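Local atomic coordinates of enoyl-CoA hydratase/isomerase (Shewanella pealeana, PDB entry 4KPK), a protein that probably acts on acyl-CoA thioesters as a hydratase or isomerase of the crotonase-like family. Residues V53-D58 against K90-N95; H39-T44 against E65-E70; K94-G99 against T139-A144; I158-E163 against D220-A225; G48-V53 against Q85-K90. All blocks are in the same frame, centred on the assembly; numbering follows the deposited sequence.

Contact 1: residues V53-D58 against K90-N95; sequences VLDRSD and KANGKN
N92 reaches back from the end of one parallel strand to the end of its neighbour and meets L54, V53 and D55 in turn. Its CB lies 3.7 Å from L54 O. CG turns away from the carbonyl carbon (chi1 -58°), which swings the amide across the V53 side chain at about a right angle; there OD1 rests 3.4 Å from V53 CG1. At the tip, ND2 gives a hydrogen bond to D55 OD1 of 2.6 Å. The bond stays in the plane of the N92 amide but meets D55 from above its carboxylate, and the two flat groups stand 86° apart. The main chain holds the base of this side chain: N92 N donates to L54 O at 2.6 Å and almost straight, while L54 N donates to K90 O at 3.0 Å. On the other face of the sheet L54 CB and A91 CB pack at 3.7 Å, and further on S57 CB lies over G93 CA. An alanine here would lose the ND2 bond and is likely to set the D55 carboxylate free to turn. In chemical terms, a neutral amide probably steadies the D55 carboxylate where the regular strand pairing of 49-54 and 86-91 runs out into loops, and would leave its charge largely uncompensated by this bond.

Contact 2: residues H39-T44 against E65-E70; sequences HYLSCT and EVMISE. With EDO (1,2-ethanediol), chain B.
E70 receives the chain of H39 and Y40 through two hydrogen bonds, one to each carboxylate oxygen. Its CG lies anti to the carbonyl carbon (chi1 -67°) and the chain is extended beyond, which carries the carboxylate to the two amides. H39 N donates to OE2 of E70 at 2.8 Å, with an angle of 175° at the hydrogen, and Y40 N donates to E70 OE1 at 2.8 Å on its syn lone pair. These consecutive backbone amides should hold the carboxylate in one orientation; the imidazole of H39 lies nearly coplanar with it, CD2 at the ring edge facing OE2.

The aromatic contacts centre on Y40. V66 CG1 sits over one face of its ring in a CH-pi contact, 4.0 Å from the centroid. M67 N meets the ring edge, 3.4 Å from Y40 CD2, and M67 CB packs 3.8 Å from the same carbon.

Apolar contact continues with L41. Its CD1 lies 3.5 Å from CB of E70 as the two side chains slide past each other in opposite directions, and the selenium of M67, a selenomethionine, approaches L41 CD2 more loosely.

Y40 is fixed at its far end by D64, and R56 makes a cation-pi contact with its ring. The whole arrangement lays the start of edge strand 41-46 against the first turns of helix 65-80, with M71 and V74 of that helix extending the cover over L41.

Contact 3: residues K94-G99 against T139-A144; sequences KNFSAG and TLVQGA
F96 and Q142 are brought together by different choices at their first torsions. In F96, chi1 of -177° carries the ring out toward strand 137-141, whereas Q142 places CG between its backbone N and carbonyl carbon (chi1 84°) and bends again at chi2, folding its amide back over the loop. The Q142 OE1 therefore arrives at the edge of the F96 ring, the amide and ring planes being 84° apart. V141 CG2 stands over one face of the phenylalanine, offset toward its rim, and V141 CG1 touches F96 CB at 3.8 Å. Further out, T139 CG2 packs against F96 CZ at 3.8 Å. L140 O is 3.5 Å from CD1 of the same ring.

The backbones meet just before this ring. F96 N is shared by two weak bonds, to A144 O at 2.8 Å and to Q142 O at 3.0 Å, and S97 N makes a straighter bond of 3.1 Å to A144 O. One carbonyl thus serves two successive amides. G143 turns with a positive phi close to N95, where a side chain would run into K94 O. S97 OG accepts a 2.9 Å hydrogen bond from G99 N, forming an ST turn, and is also hydrogen-bonded to N61, while NE2 of Q142 finds its partner in G93 O.

Chemically, the packing of the F96 ring and a few backbone hydrogen bonds, two of them weak, join two loops that leave the C-terminal ends of neighbouring parallel strands. In crotonase-like enzymes the loops following these strands lead to the oxyanion hole, so fixing their course probably matters for the active site.

Contact 4: residues I158-E163 against D220-A225; sequences IAIANE and DDLDAA
The carboxylate of D220 lies over a face of that of E163, their planes nearly parallel at 20°, although the two side chains cross at about a right angle. E163 OE2 and D220 OD2 are 3.8 Å apart, a like-charge approach that would probably be unfavourable if both are ionised. It is probably offset in part by the other D220 oxygen: OD1 accepts from E163 N at 3.1 Å, with an angle of 174° at the hydrogen. N162 CB packs beside that same oxygen at 3.4 Å. The amide of N162 is tied at both ends, OD1 to the amide of G143 and ND2, at 3.1 Å, to a water that in turn donates to D220 O.

Deeper in, polar bonding gives way to hydrocarbon contact. I160 holds CG1 beside its backbone N (chi1 -49°), which sends CG2 toward the helix, where it meets A225 CB at 3.7 Å and L222 CD2 at 4.0 Å. The L222 methyl also lies against the main chain of A161 and N162, covering the end of the strand. An alanine in place of I160 is likely to open a gap beside A225 and L222 and to weaken the grip of the helix on the sheet.

The helix begins cleanly: D221 is its N-cap, and OD1 accepts from A224 N at 3.1 Å from well above the carboxylate plane. On I158 and A159, R196 and R192 of a second subunit pack. The arrangement is that of an alpha/beta layer of the crotonase fold, in which helix 222-235 packs against the parallel part of a mixed sheet, anchored by its capped N-terminal turn at the end of strand 158-161.

Contact 5: residues G48-V53 against Q85-K90; sequences GVAQMV and QILLLK
A50 and L88 stand at the middle of a continuous parallel pairing. L88 N donates to A50 O at 2.8 Å, and M52 N to L88 O at 2.9 Å; A50 N to I86 O and K90 N to M52 O continue the run in both directions. The strand axes diverge by only 26°. On the face formed by A50, M52, L87 and L89 the packing is wholly apolar: L87 CD1 reaches across to A50 CB at 4.0 Å and to M52 CB at 4.3 Å, and helix 65-80 covers A50, M52 and L87 through V74, L75 and F78.

The opposite face, of V49, Q51, V53, I86, L88 and K90, is looser and partly solvent-facing. V49 CG1 only just reaches L88 CB, at 4.4 Å. Near the end, K90 bends at chi3 (47°) and brings NZ to Q51 OE1, a hydrogen bond of 2.8 Å. At the other end G48 O accepts from both Q85 N, at 2.7 Å, and I86 N, so a single carbonyl starts the pairing. Helix 222-235 covers I86 through L233 and L234. One face is thus hydrocarbon throughout, while the other mixes hydrocarbon with a lysine-glutamine hydrogen bond toward its more exposed end.

In the fold
Read from the N terminus, the chain first closes a loop at contact 2, where the start of strand 41-46 meets helix 65-80. Contacts 5 and 1 open within that loop, on strand 49-54, and close beyond it on strand 86-91, so both cross contact 2 and complete a beta-alpha-beta unit around helix 65-80. They share V53 and K90 and run end to end along one strand pair. Contact 3 opens on the loop where contact 1 ends and adds strand 137-141. Contact 4 follows in series, tying the neighbouring strand 158-161 to helix 222-235, far along the chain. Together they link helices packed against the mixed sheet with the loops leaving its strands.

Contact 1: residues V53-D58 against K90-N95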
# COMPACT_ATOMS: atom_id res chain seq x y z
N VAL A 53 16.61 25.43 3.80
CA VAL A 53 17.24 25.02 5.02
C VAL A 53 16.55 25.62 6.26
O VAL A 53 16.52 26.83 6.42
CB VAL A 53 18.74 25.37 5.04
CG1 VAL A 53 19.39 24.85 6.34
CG2 VAL A 53 19.47 24.80 3.82
N LEU A 54 16.11 24.74 7.16
CA LEU A 54 15.48 25.13 8.41
C LEU A 54 16.62 25.57 9.28
O LEU A 54 17.64 24.79 9.58
CB LEU A 54 14.65 24.01 9.06
CG LEU A 54 13.32 23.68 8.37
CD1 LEU A 54 13.54 23.35 6.92
CD2 LEU A 54 12.57 22.53 9.06
N ASP A 55 16.49 26.85 9.59
CA ASP A 55 17.58 27.66 10.17
C ASP A 55 17.10 28.41 11.39
O ASP A 55 17.42 29.56 11.62
CB ASP A 55 18.17 28.65 9.13
CG ASP A 55 19.50 29.28 9.59
OD1 ASP A 55 20.32 28.55 10.23
OD2 ASP A 55 19.70 30.49 9.34
N ARG A 56 16.33 27.73 12.21
CA ARG A 56 15.92 28.28 13.47
C ARG A 56 16.34 27.33 14.60
O ARG A 56 15.54 27.02 15.48
CB ARG A 56 14.39 28.42 13.44
CG ARG A 56 13.82 29.36 14.44
CD ARG A 56 12.32 29.20 14.46
NE ARG A 56 11.81 29.99 15.53
CZ ARG A 56 10.64 29.80 16.15
NH1 ARG A 56 9.78 28.81 15.83
NH2 ARG A 56 10.34 30.62 17.14
N SER A 57 17.59 26.87 14.59
CA SER A 57 17.99 25.86 15.57
C SER A 57 17.74 26.28 17.01
O SER A 57 17.38 25.45 17.86
CB SER A 57 19.44 25.34 15.39
OG SER A 57 20.42 26.36 15.55
N ASP A 58 17.87 27.57 17.30
CA ASP A 58 17.77 28.04 18.70
C ASP A 58 16.43 27.64 19.29
O ASP A 58 16.38 27.32 20.52
CB ASP A 58 18.01 29.57 18.84
CG ASP A 58 19.43 30.00 18.45
OD1 ASP A 58 20.28 29.14 18.16
OD2 ASP A 58 19.70 31.23 18.43
N LYS A 90 16.70 20.48 4.04
CA LYS A 90 17.65 20.12 5.13
C LYS A 90 17.34 21.06 6.28
O LYS A 90 16.55 22.00 6.11
CB LYS A 90 19.06 20.48 4.79
CG LYS A 90 19.68 19.80 3.65
CD LYS A 90 20.73 20.70 2.98
CE LYS A 90 21.69 21.35 3.95
NZ LYS A 90 22.98 21.69 3.25
N ALA A 91 18.04 20.89 7.37
CA ALA A 91 17.87 21.73 8.58
C ALA A 91 19.21 21.83 9.34
O ALA A 91 19.98 20.86 9.33
CB ALA A 91 16.85 21.09 9.48
N ASN A 92 19.46 22.97 9.97
CA ASN A 92 20.61 23.16 10.81
C ASN A 92 20.28 22.73 12.22
O ASN A 92 19.11 22.67 12.63
CB ASN A 92 21.12 24.61 10.80
CG ASN A 92 21.49 25.07 9.40
OD1 ASN A 92 21.95 24.28 8.56
ND2 ASN A 92 21.21 26.32 9.11
N GLY A 93 21.36 22.36 12.95
CA GLY A 93 21.27 21.98 14.38
C GLY A 93 21.11 20.50 14.50
O GLY A 93 21.22 19.78 13.51
N LYS A 94 20.84 20.03 15.71
CA LYS A 94 20.75 18.60 16.00
C LYS A 94 19.41 17.94 15.61
O LYS A 94 19.34 16.73 15.52
CB LYS A 94 20.96 18.36 17.50
CG LYS A 94 22.18 19.05 18.06
CD LYS A 94 23.44 18.27 17.73
CE LYS A 94 23.57 17.09 18.68
NZ LYS A 94 24.47 16.05 18.11
N ASN A 95 18.37 18.75 15.39
CA ASN A 95 17.03 18.28 15.19
C ASN A 95 16.37 18.95 13.98
O ASN A 95 16.41 20.15 13.80
CB ASN A 95 16.19 18.55 16.47
CG ASN A 95 16.67 17.75 17.69
OD1 ASN A 95 17.09 18.33 18.68
ND2 ASN A 95 16.65 16.42 17.60

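Contact 2: residues H39-T44 against E65-E70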
# COMPACT_ATOMS: atom_id res chain seq x y z
N HIS A 39 13.53 34.92 7.93
CA HIS A 39 13.86 34.94 9.36
C HIS A 39 14.32 33.56 9.82
O HIS A 39 15.23 33.47 10.62
CB HIS A 39 12.63 35.35 10.21
CG HIS A 39 12.01 36.68 9.82
ND1 HIS A 39 12.53 37.89 10.22
CD2 HIS A 39 10.92 36.97 9.06
CE1 HIS A 39 11.79 38.87 9.73
NE2 HIS A 39 10.81 38.35 9.01
N TYR A 40 13.64 32.52 9.32
CA TYR A 40 13.72 31.16 9.79
C TYR A 40 14.35 30.18 8.84
O TYR A 40 14.74 29.05 9.26
CB TYR A 40 12.34 30.64 10.09
CG TYR A 40 11.62 31.29 11.23
CD1 TYR A 40 12.24 32.16 12.13
CD2 TYR A 40 10.31 30.99 11.44
CE1 TYR A 40 11.53 32.72 13.19
CE2 TYR A 40 9.62 31.52 12.49
CZ TYR A 40 10.22 32.38 13.35
OH TYR A 40 9.44 32.86 14.37
N LEU A 41 14.48 30.59 7.60
CA LEU A 41 15.06 29.72 6.57
C LEU A 41 16.31 30.35 5.98
O LEU A 41 16.46 31.56 6.01
CB LEU A 41 14.04 29.51 5.44
CG LEU A 41 12.71 28.86 5.80
CD1 LEU A 41 11.72 28.87 4.62
CD2 LEU A 41 12.99 27.45 6.29
N SER A 42 17.18 29.50 5.41
CA SER A 42 18.17 29.88 4.39
C SER A 42 17.77 29.28 3.09
O SER A 42 17.08 28.24 3.04
CB SER A 42 19.58 29.28 4.65
OG SER A 42 20.10 29.68 5.89
N CYS A 43 18.31 29.85 2.03
CA CYS A 43 18.11 29.24 0.75
C CYS A 43 19.26 29.58 -0.12
O CYS A 43 19.76 30.70 -0.07
CB CYS A 43 16.74 29.67 0.15
SG CYS A 43 16.49 31.43 -0.00
N THR A 44 19.73 28.59 -0.89
CA THR A 44 20.88 28.77 -1.79
C THR A 44 20.64 28.03 -3.08
O THR A 44 19.80 27.12 -3.15
CB THR A 44 22.22 28.24 -1.15
OG1 THR A 44 22.09 26.84 -0.88
CG2 THR A 44 22.47 28.95 0.10
N GLU A 65 3.56 30.11 12.24
CA GLU A 65 2.96 30.73 11.03
C GLU A 65 4.00 31.36 10.08
O GLU A 65 3.90 31.36 8.84
CB GLU A 65 1.84 31.73 11.44
CG GLU A 65 2.30 33.06 12.02
CD GLU A 65 2.93 33.09 13.45
OE1 GLU A 65 3.20 32.08 14.15
OE2 GLU A 65 3.20 34.22 13.87
N VAL A 66 5.02 31.90 10.67
CA VAL A 66 6.07 32.49 9.91
C VAL A 66 6.89 31.42 9.14
O VAL A 66 7.08 31.57 7.97
CB VAL A 66 6.97 33.35 10.85
CG1 VAL A 66 8.26 33.79 10.14
CG2 VAL A 66 6.21 34.57 11.38
N MSE A 67 7.37 30.37 9.82
CA MSE A 67 8.03 29.22 9.16
C MSE A 67 7.21 28.69 8.02
O MSE A 67 7.74 28.45 6.96
CB MSE A 67 8.20 28.08 10.12
CG MSE A 67 8.80 26.81 9.52
SE MSE A 67 10.73 26.80 9.97
CE MSE A 67 10.61 26.46 11.87
N ILE A 68 5.93 28.46 8.27
CA ILE A 68 5.00 27.93 7.26
C ILE A 68 5.06 28.85 6.05
O ILE A 68 5.30 28.40 4.94
CB ILE A 68 3.53 27.85 7.77
CG1 ILE A 68 3.35 26.87 8.94
CG2 ILE A 68 2.56 27.51 6.66
CD1 ILE A 68 4.13 25.61 8.80
N SER A 69 4.93 30.15 6.30
CA SER A 69 4.83 31.10 5.19
C SER A 69 6.13 31.26 4.44
O SER A 69 6.18 31.33 3.19
CB SER A 69 4.31 32.46 5.69
OG SER A 69 4.84 33.50 4.89
N GLU A 70 7.23 31.28 5.20
CA GLU A 70 8.53 31.35 4.57
C GLU A 70 8.76 30.14 3.66
O GLU A 70 9.33 30.25 2.59
CB GLU A 70 9.61 31.50 5.64
CG GLU A 70 9.51 32.86 6.33
CD GLU A 70 10.76 33.28 7.06
OE1 GLU A 70 11.63 32.44 7.38
OE2 GLU A 70 10.85 34.47 7.34
C1 EDO B . 18.33 33.36 7.24
O1 EDO B . 17.28 33.69 6.33
C2 EDO B . 19.26 32.49 6.41
O2 EDO B . 20.62 32.83 6.65

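Contact 3: residues K94-G99 against T139-A144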
# COMPACT_ATOMS: atom_id res chain seq x y z
N LYS A 94 20.84 20.03 15.71
CA LYS A 94 20.75 18.60 16.00
C LYS A 94 19.41 17.94 15.61
O LYS A 94 19.34 16.73 15.52
CB LYS A 94 20.96 18.36 17.50
CG LYS A 94 22.18 19.05 18.06
CD LYS A 94 23.44 18.27 17.73
CE LYS A 94 23.57 17.09 18.68
NZ LYS A 94 24.47 16.05 18.11
N ASN A 95 18.37 18.75 15.39
CA ASN A 95 17.03 18.28 15.19
C ASN A 95 16.37 18.95 13.98
O ASN A 95 16.41 20.15 13.80
CB ASN A 95 16.19 18.55 16.47
CG ASN A 95 16.67 17.75 17.69
OD1 ASN A 95 17.09 18.33 18.68
ND2 ASN A 95 16.65 16.42 17.60
N PHE A 96 15.68 18.15 13.20
CA PHE A 96 15.07 18.61 11.98
C PHE A 96 13.87 19.61 12.29
O PHE A 96 13.92 20.74 11.87
CB PHE A 96 14.65 17.39 11.13
CG PHE A 96 14.06 17.77 9.80
CD1 PHE A 96 14.88 17.95 8.69
CD2 PHE A 96 12.67 17.96 9.67
CE1 PHE A 96 14.36 18.32 7.46
CE2 PHE A 96 12.12 18.34 8.44
CZ PHE A 96 12.97 18.49 7.32
N SER A 97 12.87 19.20 13.07
CA SER A 97 11.91 20.12 13.71
C SER A 97 11.41 19.40 14.93
O SER A 97 11.03 18.23 14.84
CB SER A 97 10.70 20.47 12.78
OG SER A 97 9.71 21.28 13.46
N ALA A 98 11.44 20.03 16.10
CA ALA A 98 10.71 19.50 17.24
C ALA A 98 9.18 19.69 17.05
O ALA A 98 8.43 19.42 17.96
CB ALA A 98 11.15 20.14 18.55
N GLY A 99 8.72 20.10 15.87
CA GLY A 99 7.29 20.13 15.60
C GLY A 99 6.83 21.52 15.95
O GLY A 99 7.51 22.50 15.62
N THR A 139 14.58 15.18 0.91
CA THR A 139 14.67 15.64 2.30
C THR A 139 15.70 14.82 3.16
O THR A 139 15.69 13.59 3.19
CB THR A 139 13.26 15.66 2.92
OG1 THR A 139 12.46 16.57 2.13
CG2 THR A 139 13.23 16.15 4.38
N LEU A 140 16.59 15.54 3.86
CA LEU A 140 17.63 15.00 4.74
C LEU A 140 17.32 15.28 6.22
O LEU A 140 17.31 16.41 6.66
CB LEU A 140 18.97 15.65 4.41
CG LEU A 140 19.46 15.70 2.96
CD1 LEU A 140 20.86 16.33 2.89
CD2 LEU A 140 19.45 14.29 2.40
N VAL A 141 17.02 14.25 6.99
CA VAL A 141 16.43 14.42 8.30
C VAL A 141 17.39 13.93 9.41
O VAL A 141 17.71 12.77 9.41
CB VAL A 141 15.12 13.62 8.44
CG1 VAL A 141 14.52 13.81 9.82
CG2 VAL A 141 14.10 13.98 7.35
N GLN A 142 17.89 14.84 10.24
CA GLN A 142 18.73 14.53 11.42
C GLN A 142 17.86 14.66 12.68
O GLN A 142 16.91 15.51 12.71
CB GLN A 142 19.98 15.46 11.48
CG GLN A 142 19.83 16.85 12.11
CD GLN A 142 19.01 17.87 11.26
OE1 GLN A 142 18.34 17.53 10.30
NE2 GLN A 142 19.05 19.13 11.67
N GLY A 143 18.12 13.81 13.68
CA GLY A 143 17.29 13.73 14.90
C GLY A 143 15.76 13.88 14.81
O GLY A 143 15.08 13.28 13.97
N ALA A 144 15.19 14.66 15.71
CA ALA A 144 13.73 14.75 15.85
C ALA A 144 13.14 15.39 14.62
O ALA A 144 13.67 16.34 14.09
CB ALA A 144 13.34 15.55 17.08

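Contact 4: residues I158-E163 against D220-A225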
# COMPACT_ATOMS: atom_id res chain seq x y z
N ILE A 158 12.26 11.71 -2.09
CA ILE A 158 13.36 10.93 -1.45
C ILE A 158 13.62 11.55 -0.10
O ILE A 158 13.71 12.76 0.00
CB ILE A 158 14.66 10.88 -2.25
CG1 ILE A 158 14.50 10.00 -3.51
CG2 ILE A 158 15.78 10.22 -1.46
CD1 ILE A 158 14.74 10.73 -4.77
N ALA A 159 13.70 10.69 0.92
CA ALA A 159 14.02 11.06 2.29
C ALA A 159 15.10 10.11 2.89
O ALA A 159 15.04 8.83 2.81
CB ALA A 159 12.77 11.03 3.14
N ILE A 160 16.10 10.75 3.50
CA ILE A 160 17.23 10.06 4.15
C ILE A 160 17.32 10.63 5.54
O ILE A 160 17.17 11.84 5.72
CB ILE A 160 18.52 10.37 3.40
CG1 ILE A 160 18.27 10.12 1.93
CG2 ILE A 160 19.68 9.49 3.89
CD1 ILE A 160 19.32 10.67 1.03
N ALA A 161 17.40 9.77 6.53
CA ALA A 161 17.53 10.21 7.92
C ALA A 161 18.83 9.62 8.56
O ALA A 161 19.35 8.66 8.03
CB ALA A 161 16.32 9.81 8.72
N ASN A 162 19.32 10.23 9.66
CA ASN A 162 20.44 9.65 10.45
C ASN A 162 19.89 8.64 11.43
O ASN A 162 18.68 8.44 11.49
CB ASN A 162 21.31 10.71 11.14
CG ASN A 162 20.61 11.45 12.27
OD1 ASN A 162 19.47 11.18 12.66
ND2 ASN A 162 21.32 12.43 12.81
N GLU A 163 20.79 7.97 12.16
CA GLU A 163 20.40 6.83 13.00
C GLU A 163 19.61 7.22 14.23
O GLU A 163 18.78 6.44 14.72
CB GLU A 163 21.66 6.01 13.38
CG GLU A 163 21.98 4.89 12.40
CD GLU A 163 23.42 4.44 12.48
OE1 GLU A 163 23.86 4.01 13.57
OE2 GLU A 163 24.12 4.47 11.43
N ASP A 220 24.28 8.33 8.87
CA ASP A 220 24.80 9.48 9.65
C ASP A 220 25.49 10.59 8.82
O ASP A 220 25.62 11.71 9.27
CB ASP A 220 25.76 9.00 10.73
CG ASP A 220 25.04 8.38 11.91
OD1 ASP A 220 23.81 8.63 12.09
OD2 ASP A 220 25.74 7.67 12.64
N ASP A 221 25.94 10.29 7.61
CA ASP A 221 26.50 11.32 6.80
C ASP A 221 25.46 11.61 5.75
O ASP A 221 25.44 10.96 4.72
CB ASP A 221 27.80 10.85 6.18
CG ASP A 221 28.55 11.96 5.50
OD1 ASP A 221 27.96 13.03 5.09
OD2 ASP A 221 29.77 11.79 5.41
N LEU A 222 24.60 12.58 6.05
CA LEU A 222 23.46 12.91 5.20
C LEU A 222 23.89 13.48 3.83
O LEU A 222 23.27 13.14 2.82
CB LEU A 222 22.52 13.87 5.96
CG LEU A 222 21.86 13.19 7.16
CD1 LEU A 222 21.19 14.15 8.15
CD2 LEU A 222 20.94 12.08 6.71
N ASP A 223 24.98 14.24 3.82
CA ASP A 223 25.58 14.83 2.59
C ASP A 223 26.15 13.77 1.64
O ASP A 223 25.81 13.73 0.49
CB ASP A 223 26.67 15.87 2.95
CG ASP A 223 26.10 17.23 3.36
OD1 ASP A 223 24.86 17.36 3.50
OD2 ASP A 223 26.88 18.19 3.55
N ALA A 224 26.97 12.86 2.16
CA ALA A 224 27.40 11.74 1.38
C ALA A 224 26.20 10.92 0.91
O ALA A 224 26.19 10.44 -0.22
CB ALA A 224 28.37 10.87 2.17
N ALA A 225 25.19 10.72 1.76
CA ALA A 225 24.07 9.86 1.37
C ALA A 225 23.24 10.47 0.20
O ALA A 225 22.67 9.71 -0.63
CB ALA A 225 23.17 9.54 2.57
O HOH W 1 23.71 13.37 11.01

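Contact 5: residues G48-V53 against Q85-K90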
# COMPACT_ATOMS: atom_id res chain seq x y z
N GLY A 48 22.44 23.53 -10.24
CA GLY A 48 21.25 22.72 -10.48
C GLY A 48 20.40 22.49 -9.25
O GLY A 48 19.22 22.18 -9.35
N VAL A 49 21.03 22.66 -8.09
CA VAL A 49 20.56 22.16 -6.81
C VAL A 49 20.19 23.34 -5.95
O VAL A 49 20.99 24.21 -5.66
CB VAL A 49 21.70 21.40 -6.06
CG1 VAL A 49 21.21 20.91 -4.71
CG2 VAL A 49 22.18 20.23 -6.90
N ALA A 50 18.95 23.38 -5.53
CA ALA A 50 18.47 24.44 -4.71
C ALA A 50 18.32 23.85 -3.36
O ALA A 50 18.00 22.67 -3.24
CB ALA A 50 17.10 24.95 -5.19
N GLN A 51 18.51 24.66 -2.33
CA GLN A 51 18.35 24.16 -1.01
C GLN A 51 17.49 25.07 -0.23
O GLN A 51 17.68 26.28 -0.30
CB GLN A 51 19.72 24.06 -0.28
CG GLN A 51 20.74 23.31 -1.09
CD GLN A 51 21.99 22.99 -0.28
OE1 GLN A 51 21.94 22.87 0.94
NE2 GLN A 51 23.11 22.89 -0.95
N MSE A 52 16.63 24.47 0.58
CA MSE A 52 15.79 25.14 1.56
C MSE A 52 16.20 24.55 2.89
O MSE A 52 16.12 23.33 3.08
CB MSE A 52 14.30 24.89 1.34
CG MSE A 52 13.43 25.61 2.38
SE MSE A 52 11.55 25.25 1.86
CE MSE A 52 10.70 26.19 0.41
N VAL A 53 16.61 25.43 3.80
CA VAL A 53 17.24 25.02 5.02
C VAL A 53 16.55 25.62 6.26
O VAL A 53 16.52 26.83 6.42
CB VAL A 53 18.74 25.37 5.04
CG1 VAL A 53 19.39 24.85 6.34
CG2 VAL A 53 19.47 24.80 3.82
N GLN A 85 17.02 22.51 -10.89
CA GLN A 85 16.58 21.18 -11.38
C GLN A 85 16.09 20.30 -10.24
O GLN A 85 15.29 19.42 -10.45
CB GLN A 85 17.72 20.41 -12.08
CG GLN A 85 18.02 20.82 -13.52
CD GLN A 85 19.28 21.70 -13.69
OE1 GLN A 85 20.45 21.22 -13.61
NE2 GLN A 85 19.05 22.99 -13.96
N ILE A 86 16.64 20.47 -9.04
CA ILE A 86 16.38 19.65 -7.90
C ILE A 86 16.20 20.62 -6.75
O ILE A 86 16.82 21.68 -6.76
CB ILE A 86 17.63 18.77 -7.60
CG1 ILE A 86 17.68 17.56 -8.55
CG2 ILE A 86 17.70 18.30 -6.16
CD1 ILE A 86 19.06 16.92 -8.55
N LEU A 87 15.36 20.25 -5.76
CA LEU A 87 15.19 20.96 -4.50
C LEU A 87 15.54 20.01 -3.37
O LEU A 87 14.92 18.95 -3.23
CB LEU A 87 13.74 21.43 -4.27
CG LEU A 87 13.58 22.07 -2.88
CD1 LEU A 87 14.42 23.34 -2.71
CD2 LEU A 87 12.15 22.31 -2.52
N LEU A 88 16.51 20.41 -2.58
CA LEU A 88 16.97 19.69 -1.42
C LEU A 88 16.44 20.42 -0.16
O LEU A 88 16.65 21.64 -0.01
CB LEU A 88 18.51 19.65 -1.48
CG LEU A 88 19.21 18.56 -0.70
CD1 LEU A 88 20.73 18.59 -0.86
CD2 LEU A 88 18.86 18.74 0.75
N LEU A 89 15.74 19.71 0.72
CA LEU A 89 15.35 20.23 2.04
C LEU A 89 16.21 19.62 3.16
O LEU A 89 16.33 18.39 3.24
CB LEU A 89 13.91 19.92 2.42
CG LEU A 89 12.73 20.46 1.64
CD1 LEU A 89 12.71 19.84 0.22
CD2 LEU A 89 11.45 20.14 2.41
N LYS A 90 16.70 20.48 4.04
CA LYS A 90 17.65 20.12 5.13
C LYS A 90 17.34 21.06 6.28
O LYS A 90 16.55 22.00 6.11
CB LYS A 90 19.06 20.48 4.79
CG LYS A 90 19.68 19.80 3.65
CD LYS A 90 20.73 20.70 2.98
CE LYS A 90 21.69 21.35 3.95
NZ LYS A 90 22.98 21.69 3.25